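PDB 4JLE: phist from Plasmodium falciparum, which binds the virulence factor PfEMP1 and travels with it to knobs on the surface of the infected red cell, here represented by its PHIST domain. Local coordinates for the interface of chains A and B. Residues are numbered along the deposited sequence; one frame, centred on the assembly and turned at random. Chains: chain A/B, Phist.

Contact 1: the interface of chains A and B. Residues chain A 85-86, 89-90, 93; chain B 85-86, 89.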
loop_
_atom_site.group_PDB
_atom_site.type_symbol
_atom_site.label_atom_id
_atom_site.label_comp_id
_atom_site.label_asym_id
_atom_site.label_seq_id
_atom_site.Cartn_x
_atom_site.Cartn_y
_atom_site.Cartn_z
ATOM N N LYS A 85 11.744 6.182 -11.781
ATOM C CA LYS A 85 11.631 6.176 -10.320
ATOM C C LYS A 85 10.176 6.384 -9.894
ATOM O O LYS A 85 9.661 5.578 -9.121
ATOM C CB LYS A 85 12.550 7.237 -9.669
ATOM C CG LYS A 85 12.435 7.230 -8.122
ATOM C CD LYS A 85 13.447 8.071 -7.414
ATOM C CE LYS A 85 13.315 7.915 -5.915
ATOM N NZ LYS A 85 14.241 8.825 -5.194
ATOM N N PHE A 86 9.524 7.419 -10.435
ATOM C CA PHE A 86 8.136 7.728 -10.160
ATOM C C PHE A 86 7.189 6.567 -10.589
ATOM O O PHE A 86 6.320 6.177 -9.805
ATOM C CB PHE A 86 7.717 9.065 -10.818
ATOM C CG PHE A 86 6.353 9.481 -10.327
ATOM C CD1 PHE A 86 6.147 9.805 -8.987
ATOM C CD2 PHE A 86 5.247 9.432 -11.171
ATOM C CE1 PHE A 86 4.874 10.127 -8.515
ATOM C CE2 PHE A 86 3.973 9.772 -10.698
ATOM C CZ PHE A 86 3.789 10.093 -9.364
ATOM N N PHE A 89 7.329 3.680 -8.076
ATOM C CA PHE A 89 6.591 3.928 -6.856
ATOM C C PHE A 89 5.073 3.801 -7.127
ATOM O O PHE A 89 4.388 3.237 -6.292
ATOM C CB PHE A 89 7.010 5.285 -6.248
ATOM C CG PHE A 89 8.274 5.177 -5.419
ATOM C CD1 PHE A 89 8.213 4.914 -4.057
ATOM C CD2 PHE A 89 9.529 5.301 -6.011
ATOM C CE1 PHE A 89 9.384 4.772 -3.297
ATOM C CE2 PHE A 89 10.703 5.170 -5.254
ATOM C CZ PHE A 89 10.630 4.908 -3.904
ATOM N N GLU A 90 4.578 4.209 -8.313
ATOM C CA GLU A 90 3.160 4.038 -8.668
ATOM C C GLU A 90 2.812 2.544 -8.771
ATOM O O GLU A 90 1.805 2.131 -8.217
ATOM C CB GLU A 90 2.827 4.730 -9.991
ATOM C CG GLU A 90 2.972 6.238 -9.970
ATOM C CD GLU A 90 2.373 6.843 -11.218
ATOM O OE1 GLU A 90 3.137 7.093 -12.175
ATOM O OE2 GLU A 90 1.128 6.970 -11.277
ATOM N N GLY A 93 2.920 0.946 -5.412
ATOM C CA GLY A 93 1.697 1.407 -4.762
ATOM C C GLY A 93 0.513 0.502 -5.055
ATOM O O GLY A 93 -0.218 0.117 -4.145
ATOM N N LYS B 85 4.599 13.098 -3.184
ATOM C CA LYS B 85 4.213 11.876 -3.885
ATOM C C LYS B 85 4.995 10.682 -3.294
ATOM O O LYS B 85 4.359 9.783 -2.774
ATOM C CB LYS B 85 4.409 12.022 -5.411
ATOM C CG LYS B 85 3.392 12.998 -6.053
ATOM C CD LYS B 85 3.680 13.318 -7.530
ATOM C CE LYS B 85 2.869 14.481 -8.066
ATOM N NZ LYS B 85 3.539 15.150 -9.216
ATOM N N PHE B 86 6.334 10.734 -3.236
ATOM C CA PHE B 86 7.124 9.617 -2.704
ATOM C C PHE B 86 6.895 9.364 -1.202
ATOM O O PHE B 86 6.946 8.212 -0.779
ATOM C CB PHE B 86 8.617 9.792 -3.003
ATOM C CG PHE B 86 8.958 9.760 -4.487
ATOM C CD1 PHE B 86 8.667 8.641 -5.266
ATOM C CD2 PHE B 86 9.658 10.805 -5.081
ATOM C CE1 PHE B 86 9.005 8.604 -6.626
ATOM C CE2 PHE B 86 10.011 10.758 -6.442
ATOM C CZ PHE B 86 9.664 9.666 -7.205
ATOM N N PHE B 89 3.637 7.251 -0.686
ATOM C CA PHE B 89 3.978 5.869 -1.017
ATOM C C PHE B 89 4.659 5.155 0.126
ATOM O O PHE B 89 4.389 3.986 0.394
ATOM C CB PHE B 89 4.922 5.860 -2.230
ATOM C CG PHE B 89 4.303 6.230 -3.568
ATOM C CD1 PHE B 89 3.208 5.519 -4.072
ATOM C CD2 PHE B 89 4.886 7.202 -4.374
ATOM C CE1 PHE B 89 2.673 5.825 -5.321
ATOM C CE2 PHE B 89 4.339 7.520 -5.625
ATOM C CZ PHE B 89 3.264 6.800 -6.107
#
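A:Phe86 and B:Phe86 differ in their first torsion, although the same helix face of both chains meets here: in A:Phe86 CG lies anti to the backbone N (chi1 -170°), whereas in B:Phe86 it lies anti to the carbonyl carbon (chi1 -65°). A:Lys85 and B:Lys85 differ in the same sense, while A:Phe89 and B:Phe89 both keep CG anti to the carbonyl carbon. B:Phe86 reaches over A:Phe89, crossing it at about a right angle, and the rings meet edge to face with planes 68° apart. The CD1-CE1 rim does the touching, B:Phe86 CE1 standing 3.4 Å from A:Phe89 CD2, while B:Phe86 CZ abuts the rim of the A:Phe86 ring in that ring's plane. B:Phe89 crosses A:Phe89 obliquely. One face of its ring lies under the backbone carbonyl of A:Phe89, whose O is 3.3 Å from B:Phe89 CE1. The lysines contribute methylenes rather than charge: B:Lys85 CD, on a chain extended beyond CG, lies 3.5 Å from A:Phe86 CE1, and A:Lys85 CG packs near B:Phe86 CZ. Intrachain A:Glu90 CG sits over one face of A:Phe86 and may help to hold that ring. The patch is thus essentially apolar. All its residues belong to helix 77-110, whose two copies cross here within the paired helical bundles.

Contact 2: the interface of chains A and B. Residues chain A 66, 69-70, 75, 79-80, 83-84; chain B 146, 149-150, 153-154, 157.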
loop_
_atom_site.group_PDB
_atom_site.type_symbol
_atom_site.label_atom_id
_atom_site.label_comp_id
_atom_site.label_asym_id
_atom_site.label_seq_id
_atom_site.Cartn_x
_atom_site.Cartn_y
_atom_site.Cartn_z
ATOM N N ILE A 66 11.007 0.360 -22.607
ATOM C CA ILE A 66 11.063 1.821 -22.688
ATOM C C ILE A 66 12.492 2.269 -23.099
ATOM O O ILE A 66 12.638 3.309 -23.741
ATOM C CB ILE A 66 10.544 2.497 -21.367
ATOM C CG1 ILE A 66 9.104 2.034 -21.000
ATOM C CG2 ILE A 66 10.619 4.030 -21.425
ATOM C CD1 ILE A 66 8.004 2.220 -22.065
ATOM N N ILE A 69 12.731 3.042 -26.788
ATOM C CA ILE A 69 12.158 4.361 -27.147
ATOM C C ILE A 69 13.167 5.439 -26.750
ATOM O O ILE A 69 13.338 6.415 -27.479
ATOM C CB ILE A 69 10.760 4.577 -26.461
ATOM C CG1 ILE A 69 9.778 3.441 -26.852
ATOM C CG2 ILE A 69 10.166 5.988 -26.792
ATOM C CD1 ILE A 69 8.485 3.400 -26.062
ATOM N N VAL A 70 13.864 5.230 -25.600
ATOM C CA VAL A 70 14.884 6.144 -25.087
ATOM C C VAL A 70 15.992 6.321 -26.133
ATOM O O VAL A 70 16.354 7.455 -26.444
ATOM C CB VAL A 70 15.436 5.680 -23.709
ATOM C CG1 VAL A 70 16.730 6.406 -23.358
ATOM C CG2 VAL A 70 14.393 5.875 -22.619
ATOM N N ILE A 75 16.683 10.179 -25.667
ATOM C CA ILE A 75 16.145 10.814 -24.473
ATOM C C ILE A 75 17.253 10.825 -23.391
ATOM O O ILE A 75 17.868 9.780 -23.154
ATOM C CB ILE A 75 14.843 10.107 -24.021
ATOM C CG1 ILE A 75 13.700 10.396 -25.042
ATOM C CG2 ILE A 75 14.445 10.480 -22.564
ATOM C CD1 ILE A 75 12.522 9.469 -24.966
ATOM N N TYR A 79 15.983 12.500 -17.470
ATOM C CA TYR A 79 14.540 12.363 -17.698
ATOM C C TYR A 79 14.104 10.899 -17.512
ATOM O O TYR A 79 13.134 10.623 -16.816
ATOM C CB TYR A 79 14.148 12.869 -19.099
ATOM C CG TYR A 79 12.680 12.622 -19.426
ATOM C CD1 TYR A 79 12.258 11.414 -19.991
ATOM C CD2 TYR A 79 11.716 13.592 -19.172
ATOM C CE1 TYR A 79 10.915 11.181 -20.288
ATOM C CE2 TYR A 79 10.360 13.351 -19.422
ATOM C CZ TYR A 79 9.967 12.156 -20.008
ATOM O OH TYR A 79 8.639 11.931 -20.298
ATOM N N LYS A 80 14.856 9.980 -18.123
ATOM C CA LYS A 80 14.586 8.556 -18.079
ATOM C C LYS A 80 14.503 8.023 -16.649
ATOM O O LYS A 80 13.508 7.407 -16.301
ATOM C CB LYS A 80 15.655 7.799 -18.875
ATOM C CG LYS A 80 15.541 6.286 -18.776
ATOM C CD LYS A 80 16.828 5.686 -19.277
ATOM C CE LYS A 80 17.208 4.517 -18.451
ATOM N NZ LYS A 80 18.301 3.758 -19.101
ATOM N N LYS A 83 11.609 9.493 -14.415
ATOM C CA LYS A 83 10.316 8.947 -14.814
ATOM C C LYS A 83 10.227 7.502 -14.437
ATOM O O LYS A 83 9.188 7.083 -13.973
ATOM C CB LYS A 83 10.043 9.149 -16.312
ATOM C CG LYS A 83 9.867 10.604 -16.722
ATOM C CD LYS A 83 8.608 11.237 -16.186
ATOM C CE LYS A 83 8.738 12.742 -16.128
ATOM N NZ LYS A 83 7.411 13.410 -16.023
ATOM N N PHE A 84 11.306 6.751 -14.544
ATOM C CA PHE A 84 11.325 5.351 -14.082
ATOM C C PHE A 84 11.133 5.267 -12.561
ATOM O O PHE A 84 10.420 4.397 -12.100
ATOM C CB PHE A 84 12.662 4.668 -14.454
ATOM C CG PHE A 84 12.797 4.171 -15.869
ATOM C CD1 PHE A 84 11.838 4.475 -16.824
ATOM C CD2 PHE A 84 13.887 3.382 -16.246
ATOM C CE1 PHE A 84 11.965 4.009 -18.119
ATOM C CE2 PHE A 84 13.999 2.897 -17.544
ATOM C CZ PHE A 84 13.058 3.242 -18.481
ATOM N N LEU B 146 4.032 4.482 -20.021
ATOM C CA LEU B 146 5.395 4.976 -20.211
ATOM C C LEU B 146 5.766 5.100 -21.665
ATOM O O LEU B 146 6.466 6.054 -22.018
ATOM C CB LEU B 146 6.378 4.089 -19.470
ATOM C CG LEU B 146 6.292 4.156 -17.937
ATOM C CD1 LEU B 146 6.926 2.938 -17.304
ATOM C CD2 LEU B 146 6.991 5.398 -17.403
ATOM N N GLU B 149 4.203 8.437 -22.890
ATOM C CA GLU B 149 4.884 9.525 -22.200
ATOM C C GLU B 149 6.318 9.754 -22.783
ATOM O O GLU B 149 6.710 10.898 -23.039
ATOM C CB GLU B 149 4.925 9.222 -20.681
ATOM C CG GLU B 149 5.559 10.327 -19.852
ATOM C CD GLU B 149 5.908 10.034 -18.409
ATOM O OE1 GLU B 149 6.536 8.986 -18.135
ATOM O OE2 GLU B 149 5.684 10.936 -17.571
ATOM N N PHE B 150 7.066 8.674 -23.010
ATOM C CA PHE B 150 8.420 8.758 -23.554
ATOM C C PHE B 150 8.427 9.099 -25.035
ATOM O O PHE B 150 9.241 9.932 -25.458
ATOM C CB PHE B 150 9.175 7.457 -23.288
ATOM C CG PHE B 150 9.782 7.419 -21.896
ATOM C CD1 PHE B 150 8.976 7.270 -20.765
ATOM C CD2 PHE B 150 11.155 7.534 -21.718
ATOM C CE1 PHE B 150 9.532 7.241 -19.487
ATOM C CE2 PHE B 150 11.716 7.495 -20.436
ATOM C CZ PHE B 150 10.904 7.355 -19.327
ATOM N N HIS B 153 7.541 12.843 -25.334
ATOM C CA HIS B 153 8.669 13.662 -24.899
ATOM C C HIS B 153 9.793 13.619 -25.936
ATOM O O HIS B 153 10.432 14.638 -26.193
ATOM C CB HIS B 153 9.165 13.198 -23.520
ATOM C CG HIS B 153 10.254 14.057 -22.967
ATOM N ND1 HIS B 153 9.973 15.246 -22.324
ATOM C CD2 HIS B 153 11.600 13.890 -23.002
ATOM C CE1 HIS B 153 11.147 15.757 -21.978
ATOM N NE2 HIS B 153 12.154 14.977 -22.362
ATOM N N GLY B 154 9.982 12.462 -26.558
ATOM C CA GLY B 154 10.977 12.265 -27.604
ATOM C C GLY B 154 10.628 13.031 -28.862
ATOM O O GLY B 154 11.518 13.561 -29.541
ATOM N N LEU B 157 11.369 16.755 -28.089
ATOM C CA LEU B 157 12.813 17.017 -28.171
ATOM C C LEU B 157 13.250 17.160 -29.618
ATOM O O LEU B 157 13.973 18.099 -29.933
ATOM C CB LEU B 157 13.658 15.927 -27.480
ATOM C CG LEU B 157 13.546 15.781 -25.955
ATOM C CD1 LEU B 157 14.392 14.622 -25.470
ATOM C CD2 LEU B 157 13.920 17.067 -25.219
#
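B:Phe150 is inserted between A:Ile66 on one face and A:Tyr79 on the other, with chain A also at its rim. A:Ile66 places CG2 over the ring centre, 3.5 Å from B:Phe150 CG, a CH-pi contact. Against the opposite face comes the edge of A:Tyr79, the two rings 72° apart, with A:Tyr79 CE1 3.8 Å from B:Phe150 CE2. At the ring tip, B:Phe150 CZ meets A:Lys83 CB at 3.6 Å and also touches A:Phe84 CE1, while A:Val70 CG2 lies alongside CD2. A:Tyr79, with CG anti to the backbone N, also stacks on B:His153: the side chains approach tip to tip, their rings 8° from parallel and 3.7 Å between centroids. A:Lys83 CG backs the other face of the tyrosine. Looser polar contact lies beside this core. There A:Lys83, bent at chi2 (-68°), extends NZ to B:Glu149 OE2 at 3.4 Å, a salt bridge whose hydrogen bond is weak. The carboxylate also rests along the lysine methylenes, and B:Glu149 CG approaches the tyrosine hydroxyl, 3.5 Å from A:Tyr79 OH. By lodging helix 117-163 of chain B against helices 37-72 and 77-110 of chain A, the site joins the two copies in this assembly, which may or may not form in the cell.

Contact 3: the interface of chains A and B. Residues chain A 27-28, 30, 32-35, 39; chain B 114, 116-117.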
loop_
_atom_site.group_PDB
_atom_site.type_symbol
_atom_site.label_atom_id
_atom_site.label_comp_id
_atom_site.label_asym_id
_atom_site.label_seq_id
_atom_site.Cartn_x
_atom_site.Cartn_y
_atom_site.Cartn_z
ATOM N N MET A 27 5.667 -28.982 2.390
ATOM C CA MET A 27 4.695 -28.518 3.384
ATOM C C MET A 27 3.285 -28.430 2.805
ATOM O O MET A 27 2.362 -28.922 3.431
ATOM C CB MET A 27 5.088 -27.155 3.949
ATOM C CG MET A 27 6.115 -27.218 5.021
ATOM S SD MET A 27 6.516 -25.537 5.507
ATOM C CE MET A 27 6.951 -25.786 7.146
ATOM N N ILE A 28 3.104 -27.805 1.633
ATOM C CA ILE A 28 1.786 -27.662 1.003
ATOM C C ILE A 28 1.235 -29.057 0.608
ATOM O O ILE A 28 0.058 -29.346 0.846
ATOM C CB ILE A 28 1.854 -26.677 -0.211
ATOM C CG1 ILE A 28 2.280 -25.254 0.241
ATOM C CG2 ILE A 28 0.524 -26.631 -0.999
ATOM C CD1 ILE A 28 2.939 -24.366 -0.869
ATOM N N SER A 30 1.868 -31.910 1.980
ATOM C CA SER A 30 1.883 -32.827 3.129
ATOM C C SER A 30 0.570 -33.594 3.228
ATOM O O SER A 30 -0.497 -33.040 2.938
ATOM C CB SER A 30 2.147 -32.075 4.429
ATOM O OG SER A 30 2.039 -32.913 5.567
ATOM N N ASN A 32 -0.723 -34.645 5.988
ATOM C CA ASN A 32 -1.363 -34.152 7.218
ATOM C C ASN A 32 -2.663 -33.398 6.912
ATOM O O ASN A 32 -2.685 -32.524 6.049
ATOM C CB ASN A 32 -0.403 -33.258 7.999
ATOM C CG ASN A 32 0.795 -33.998 8.537
ATOM O OD1 ASN A 32 1.348 -34.906 7.899
ATOM N ND2 ASN A 32 1.220 -33.629 9.736
ATOM N N GLU A 33 -3.747 -33.787 7.586
ATOM C CA GLU A 33 -5.088 -33.240 7.389
ATOM C C GLU A 33 -5.202 -31.758 7.746
ATOM O O GLU A 33 -6.012 -31.034 7.153
ATOM C CB GLU A 33 -6.090 -34.021 8.229
ATOM C CG GLU A 33 -7.303 -34.432 7.435
ATOM C CD GLU A 33 -8.100 -35.517 8.128
ATOM O OE1 GLU A 33 -9.083 -35.173 8.819
ATOM O OE2 GLU A 33 -7.750 -36.712 7.972
ATOM N N PHE A 34 -4.449 -31.329 8.754
ATOM C CA PHE A 34 -4.497 -29.959 9.226
ATOM C C PHE A 34 -3.139 -29.327 9.105
ATOM O O PHE A 34 -2.123 -30.042 9.031
ATOM C CB PHE A 34 -4.984 -29.901 10.680
ATOM C CG PHE A 34 -6.288 -30.609 10.940
ATOM C CD1 PHE A 34 -7.498 -29.946 10.788
ATOM C CD2 PHE A 34 -6.306 -31.941 11.352
ATOM C CE1 PHE A 34 -8.706 -30.604 11.044
ATOM C CE2 PHE A 34 -7.511 -32.602 11.584
ATOM C CZ PHE A 34 -8.701 -31.927 11.438
ATOM N N ILE A 35 -3.120 -27.974 9.137
ATOM C CA ILE A 35 -1.884 -27.201 9.084
ATOM C C ILE A 35 -1.852 -26.212 10.277
ATOM O O ILE A 35 -2.851 -25.556 10.562
ATOM C CB ILE A 35 -1.679 -26.522 7.669
ATOM C CG1 ILE A 35 -0.310 -25.850 7.518
ATOM C CG2 ILE A 35 -2.807 -25.590 7.263
ATOM C CD1 ILE A 35 0.279 -25.809 6.092
ATOM N N ASP A 39 3.803 -23.400 10.022
ATOM C CA ASP A 39 3.814 -23.739 8.600
ATOM C C ASP A 39 3.069 -22.665 7.767
ATOM O O ASP A 39 3.613 -22.190 6.763
ATOM C CB ASP A 39 3.186 -25.132 8.371
ATOM C CG ASP A 39 3.953 -26.333 8.910
ATOM O OD1 ASP A 39 4.894 -26.133 9.718
ATOM O OD2 ASP A 39 3.610 -27.480 8.522
ATOM N N LEU B 114 -5.502 -24.995 14.514
ATOM C CA LEU B 114 -5.469 -25.731 13.253
ATOM C C LEU B 114 -6.509 -25.302 12.242
ATOM O O LEU B 114 -7.590 -24.859 12.596
ATOM C CB LEU B 114 -5.654 -27.243 13.517
ATOM C CG LEU B 114 -4.491 -27.993 14.161
ATOM C CD1 LEU B 114 -4.917 -29.374 14.559
ATOM C CD2 LEU B 114 -3.252 -28.040 13.251
ATOM N N GLU B 116 -8.065 -26.659 8.177
ATOM C CA GLU B 116 -8.149 -27.688 7.162
ATOM C C GLU B 116 -7.168 -27.348 6.030
ATOM O O GLU B 116 -7.230 -26.249 5.471
ATOM C CB GLU B 116 -9.594 -27.819 6.654
ATOM C CG GLU B 116 -9.881 -29.197 6.075
ATOM C CD GLU B 116 -11.076 -29.320 5.144
ATOM O OE1 GLU B 116 -11.578 -28.285 4.644
ATOM O OE2 GLU B 116 -11.490 -30.473 4.887
ATOM N N ARG B 117 -6.211 -28.254 5.759
ATOM C CA ARG B 117 -5.195 -28.047 4.727
ATOM C C ARG B 117 -5.824 -27.779 3.334
ATOM O O ARG B 117 -5.286 -26.961 2.598
ATOM C CB ARG B 117 -4.235 -29.247 4.664
ATOM C CG ARG B 117 -2.915 -28.934 3.965
ATOM C CD ARG B 117 -1.914 -30.065 4.066
ATOM N NE ARG B 117 -1.421 -30.224 5.435
ATOM C CZ ARG B 117 -0.270 -29.731 5.887
ATOM N NH1 ARG B 117 0.536 -29.053 5.077
ATOM N NH2 ARG B 117 0.088 -29.919 7.150
#
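B:Arg117, at the start of helix 117-163, buries 130 Å² against the loop and short strand of chain A and binds successive backbone carbonyls there. CG lies anti to the backbone N, and a bend at chi3 (-69°) turns the guanidinium back toward the segment from A:Ser30 to A:Ile35. B:Arg117 NE donates to A:Asn32 O at 2.7 Å. B:Arg117 NH2 donates to A:Phe34 O at 2.9 Å. Both donors stand above the carbonyl planes, and both bonds are bent, the first 132° at the hydrogen. The backbone N of B:Arg117 gives a much straighter bond to A:Glu33 O, 3.1 Å long and 172° at the hydrogen, so main chain and side chain together grip three successive carbonyls. The flat guanidinium is sandwiched between A:Ser30 CB on one face and A:Ile35 CB over the centre of the other, which restricts its rotation. The carboxylate of A:Asp39 is not in contact, but may favour the arginine's positive charge. A:Phe34 and B:Leu114 bury 46 and 39 Å² beside it. Their side chains cross at about a right angle, B:Leu114 CD2 touching A:Phe34 CB at 3.6 Å, while an antiparallel beta bridge pairs A:Phe34 with B:Glu116. Within the loop, the backbone N of A:Asn32 donates to the hydroxyl of A:Ser30, with N of A:Asn32 and OG of A:Ser30 3.3 Å apart.

The interface is two-fold symmetric: contacts 2 and 3 recur with the chains exchanged, while contact 1 brings the same helix face of both chains together about the axis. Contacts 1 and 2 are neighbours, about 17 Å between the centres of their C-alpha atoms, and share helix 77-110 of chain A. Contact 3 is remote, about 38 Å from contact 1 and 49 Å from contact 2 by the same measure, yet helix 37-72 of chain A and helix 117-163 of chain B each serve both contacts 2 and 3. A mainly apolar centre is complemented by a distant, hydrogen-bonded end, suggesting an extensive intertwined dimer.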